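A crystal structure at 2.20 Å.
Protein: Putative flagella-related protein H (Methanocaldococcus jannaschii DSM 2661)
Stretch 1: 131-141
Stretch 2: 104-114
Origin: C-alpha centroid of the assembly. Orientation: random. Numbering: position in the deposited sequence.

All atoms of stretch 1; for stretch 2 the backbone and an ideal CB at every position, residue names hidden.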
# COMPACT_ATOMS: atom_id res chain seq x y z
N ALA A 131 7.97 -29.05 -16.28
CA ALA A 131 6.95 -30.10 -16.46
C ALA A 131 6.16 -29.89 -17.76
O ALA A 131 5.87 -30.86 -18.48
CB ALA A 131 6.02 -30.17 -15.28
N LEU A 132 5.83 -28.64 -18.09
CA LEU A 132 5.06 -28.36 -19.31
C LEU A 132 5.85 -28.64 -20.58
O LEU A 132 5.28 -29.13 -21.56
CB LEU A 132 4.62 -26.90 -19.31
CG LEU A 132 3.59 -26.53 -18.25
CD1 LEU A 132 3.41 -25.03 -18.10
CD2 LEU A 132 2.22 -27.16 -18.52
N ILE A 133 7.14 -28.34 -20.58
CA ILE A 133 7.98 -28.70 -21.72
C ILE A 133 8.13 -30.22 -21.81
O ILE A 133 7.85 -30.82 -22.85
CB ILE A 133 9.37 -28.06 -21.64
CG1 ILE A 133 9.19 -26.53 -21.68
CG2 ILE A 133 10.26 -28.55 -22.79
CD1 ILE A 133 10.39 -25.69 -21.25
N ALA A 134 8.54 -30.85 -20.72
CA ALA A 134 8.87 -32.27 -20.71
C ALA A 134 7.70 -33.13 -21.13
O ALA A 134 7.91 -34.22 -21.63
CB ALA A 134 9.37 -32.70 -19.34
N ASN A 135 6.48 -32.66 -20.90
CA ASN A 135 5.30 -33.39 -21.27
C ASN A 135 4.56 -32.84 -22.47
O ASN A 135 3.45 -33.29 -22.77
CB ASN A 135 4.38 -33.50 -20.09
CG ASN A 135 5.01 -34.26 -18.97
OD1 ASN A 135 5.31 -35.41 -19.10
ND2 ASN A 135 5.26 -33.60 -17.86
N ASP A 136 5.17 -31.92 -23.19
CA ASP A 136 4.55 -31.38 -24.39
C ASP A 136 4.60 -32.40 -25.53
O ASP A 136 5.56 -33.15 -25.67
CB ASP A 136 5.22 -30.10 -24.82
CG ASP A 136 4.59 -29.52 -26.04
OD1 ASP A 136 3.50 -28.94 -25.89
OD2 ASP A 136 5.19 -29.65 -27.15
N ALA A 137 3.54 -32.42 -26.33
CA ALA A 137 3.39 -33.33 -27.45
C ALA A 137 3.10 -32.51 -28.70
O ALA A 137 1.95 -32.46 -29.18
CB ALA A 137 2.24 -34.29 -27.20
N SER A 138 4.14 -31.88 -29.24
CA SER A 138 3.96 -31.01 -30.41
C SER A 138 5.31 -30.70 -31.00
O SER A 138 6.33 -31.11 -30.47
CB SER A 138 3.29 -29.70 -30.01
OG SER A 138 4.22 -28.89 -29.33
N GLU A 139 5.31 -30.00 -32.14
CA GLU A 139 6.56 -29.51 -32.73
C GLU A 139 7.02 -28.18 -32.17
O GLU A 139 8.04 -27.68 -32.61
CB GLU A 139 6.47 -29.38 -34.24
CG GLU A 139 6.63 -30.70 -34.93
CD GLU A 139 5.80 -30.69 -36.17
OE1 GLU A 139 6.31 -30.32 -37.23
OE2 GLU A 139 4.60 -30.99 -36.04
N VAL A 140 6.27 -27.60 -31.25
CA VAL A 140 6.77 -26.42 -30.57
C VAL A 140 8.00 -26.85 -29.79
O VAL A 140 7.93 -27.79 -28.98
CB VAL A 140 5.74 -25.80 -29.60
CG1 VAL A 140 6.34 -24.56 -28.92
CG2 VAL A 140 4.45 -25.46 -30.32
N ASN A 141 9.11 -26.15 -30.01
CA ASN A 141 10.34 -26.35 -29.22
C ASN A 141 10.67 -25.15 -28.29
O ASN A 141 9.98 -24.12 -28.26
CB ASN A 141 11.51 -26.76 -30.13
CG ASN A 141 12.05 -25.63 -30.99
OD1 ASN A 141 12.21 -24.50 -30.56
ND2 ASN A 141 12.40 -25.96 -32.22
N UNK A 104 1.02 -37.22 -17.87
CA UNK A 104 0.05 -37.02 -18.96
C UNK A 104 0.65 -36.09 -20.01
O UNK A 104 1.29 -35.12 -19.66
CB UNK A 104 -1.26 -36.45 -18.43
N UNK A 105 0.47 -36.42 -21.29
CA UNK A 105 1.10 -35.71 -22.43
C UNK A 105 0.11 -34.97 -23.35
O UNK A 105 -0.98 -35.45 -23.58
CB UNK A 105 1.89 -36.71 -23.27
N UNK A 106 0.48 -33.79 -23.83
CA UNK A 106 -0.48 -32.88 -24.45
C UNK A 106 0.20 -31.62 -25.01
O UNK A 106 1.39 -31.39 -24.79
CB UNK A 106 -1.55 -32.48 -23.43
N UNK A 107 -0.54 -30.80 -25.78
CA UNK A 107 -0.04 -29.54 -26.36
C UNK A 107 -0.04 -28.44 -25.35
O UNK A 107 -0.76 -27.43 -25.47
CB UNK A 107 -0.88 -29.12 -27.57
N UNK A 108 0.78 -28.65 -24.32
CA UNK A 108 0.85 -27.70 -23.22
C UNK A 108 1.40 -26.38 -23.68
O UNK A 108 0.86 -25.33 -23.36
CB UNK A 108 1.71 -28.25 -22.08
N UNK A 109 2.46 -26.45 -24.46
CA UNK A 109 3.15 -25.24 -24.90
C UNK A 109 2.34 -24.35 -25.82
O UNK A 109 2.43 -23.13 -25.78
CB UNK A 109 4.45 -25.63 -25.61
N UNK A 110 1.55 -24.97 -26.68
CA UNK A 110 0.61 -24.25 -27.52
C UNK A 110 -0.42 -23.50 -26.67
O UNK A 110 -0.65 -22.32 -26.89
CB UNK A 110 -0.09 -25.22 -28.48
N UNK A 111 -1.00 -24.17 -25.67
CA UNK A 111 -1.92 -23.52 -24.70
C UNK A 111 -1.29 -22.33 -23.97
O UNK A 111 -1.88 -21.26 -23.82
CB UNK A 111 -2.39 -24.54 -23.66
N UNK A 112 -0.07 -22.55 -23.50
CA UNK A 112 0.68 -21.50 -22.86
C UNK A 112 0.84 -20.28 -23.76
O UNK A 112 0.73 -19.14 -23.30
CB UNK A 112 2.05 -22.03 -22.44
N UNK A 113 1.15 -20.51 -25.03
CA UNK A 113 1.47 -19.39 -25.93
C UNK A 113 0.21 -18.69 -26.39
O UNK A 113 0.26 -17.52 -26.76
CB UNK A 113 2.26 -19.88 -27.14
N UNK A 114 -0.91 -19.38 -26.35
CA UNK A 114 -2.13 -18.91 -27.01
C UNK A 114 -3.22 -18.38 -26.08
O UNK A 114 -4.14 -17.73 -26.53
CB UNK A 114 -2.71 -20.05 -27.84

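Position 104 opens the stretch in extended conformation. Its CA-to-CB bond points away from stretch 1, and nothing there lies within 5.5 Å of the ideal CB, so stretch 1 leaves the choice free. It is Lys 104, whose backbone O lies 3.5 Å from CB of Asn 135.

At position 105 the bond runs sideways. The ideal CB sits 3.8 Å from Asn 135 O and 4.6 Å from Ala 137 CB; a long, flexible chain, polar or partly apolar, could lie along the loop. Lys 105 does so: its CE comes 3.6 Å from Asn 135 OD1, and its NZ 3.9 Å from Ala 134 O.

Position 106 matters for its backbone. Its N donates to Asn 135 O (3.2 Å), and its O accepts from Ala 137 N (2.8 Å), making a single bridge to Asp 136. Because CB points away, many side chains would serve, polar ones readily. The residue is Asp 106, whose OD2 forms a salt bridge with Lys 104 NZ at 3.2 Å.

Position 107 precedes the helix with phi/psi of -79/64. There is room for a CB, 4.7 Å from both Ala 137 O and Asp 136 OD1, so contact with stretch 1 does not demand glycine; a small residue would fit. Gly 107 takes the N-cap position without a side chain.

At 108 the helix begins and CB turns toward stretch 1, 3.7 Å from Leu 132 O and 4.3 Å from Asp 136 OD1. An apolar chain, aliphatic or aromatic, would suit the flank of Leu 132. Phe 108 packs its CB 3.8 Å from Leu 132 CD2, while its ring presents an edge to Asn 135 O, 3.5 Å from CD2 of the ring.

Position 109 faces a pocket lined by Leu 132, Ile 133 and Val 140, its ideal CB 4.0 Å from Val 140 CG1. The backbone N, meanwhile, donates to Asp 136 OD1 at 3.1 Å, so a carboxylate from the loop receives an NH of the helix's first turn. A branched aliphatic or methionine is expected. Leu 109 has the largest covered area of the stretch; its CD2 lies 4.0 Å from Ile 133 CG1 and 4.1 Å from Leu 132 CB.

At position 110 the CA-to-CB bond points sideways, with the ideal CB 4.9 Å from Val 140 CG2, and the site would accept most polar chains; Lys 110 leads its end away. Position 111 is out of reach and unconstrained by stretch 1: Lys 111.

Position 112, one turn beyond 108, points toward Leu 132, with the ideal CB 5.4 Å from its CD1. A medium apolar residue would span that gap. Val 112 places CG2 4.0 Å from Leu 132 CD1.

At 113 CB points toward stretch 1 but finds nothing within 5.5 Å, so a long apolar chain is favoured over a short one. Met 113, present as selenomethionine, reaches Val 140 CG1 with SE at 3.9 Å.

Position 114 is out of reach, so stretch 1 sets no preference there; it is Glu 114, which makes no contact with stretch 1.

Stretch 2, residues 104-114: KKDGFLKKVME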
# COMPACT_ATOMS: atom_id res chain seq x y z
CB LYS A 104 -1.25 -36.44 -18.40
CG LYS A 104 -2.50 -36.73 -19.27
CD LYS A 104 -2.75 -35.64 -20.30
CE LYS A 104 -4.23 -35.57 -20.69
NZ LYS A 104 -4.55 -34.31 -21.42
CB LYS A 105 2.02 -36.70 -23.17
CG LYS A 105 3.22 -36.93 -22.25
CD LYS A 105 4.59 -37.47 -22.71
CE LYS A 105 5.31 -38.13 -21.53
NZ LYS A 105 6.77 -37.99 -21.71
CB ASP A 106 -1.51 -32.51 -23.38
CG ASP A 106 -2.69 -31.78 -23.93
OD1 ASP A 106 -2.54 -30.63 -24.40
OD2 ASP A 106 -3.79 -32.34 -23.87
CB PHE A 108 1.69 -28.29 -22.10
CG PHE A 108 1.02 -29.44 -21.41
CD1 PHE A 108 -0.22 -29.25 -20.80
CD2 PHE A 108 1.58 -30.72 -21.42
CE1 PHE A 108 -0.86 -30.30 -20.17
CE2 PHE A 108 0.94 -31.77 -20.78
CZ PHE A 108 -0.28 -31.54 -20.13
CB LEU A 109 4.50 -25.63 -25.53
CG LEU A 109 5.46 -26.35 -24.54
CD1 LEU A 109 6.85 -26.46 -25.14
CD2 LEU A 109 5.55 -25.72 -23.15
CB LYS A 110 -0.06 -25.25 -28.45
CG LYS A 110 -1.14 -24.64 -29.34
CD LYS A 110 -1.76 -25.69 -30.23
CE LYS A 110 -3.03 -25.14 -30.85
NZ LYS A 110 -3.49 -25.99 -31.97
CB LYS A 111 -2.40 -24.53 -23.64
CG LYS A 111 -3.51 -25.46 -24.10
CD LYS A 111 -4.88 -25.15 -23.46
CE LYS A 111 -5.93 -26.24 -23.63
NZ LYS A 111 -6.79 -26.19 -24.85
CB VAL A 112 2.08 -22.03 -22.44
CG1 VAL A 112 3.08 -20.90 -22.19
CG2 VAL A 112 1.94 -22.93 -21.22
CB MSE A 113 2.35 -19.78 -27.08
CG MSE A 113 3.63 -20.43 -26.57
SE MSE A 113 4.85 -21.04 -27.98
CE MSE A 113 4.47 -19.55 -29.24
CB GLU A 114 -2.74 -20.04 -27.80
CG GLU A 114 -1.93 -20.48 -28.98
CD GLU A 114 -2.65 -21.53 -29.81
OE1 GLU A 114 -3.62 -22.17 -29.33
OE2 GLU A 114 -2.19 -21.76 -30.91
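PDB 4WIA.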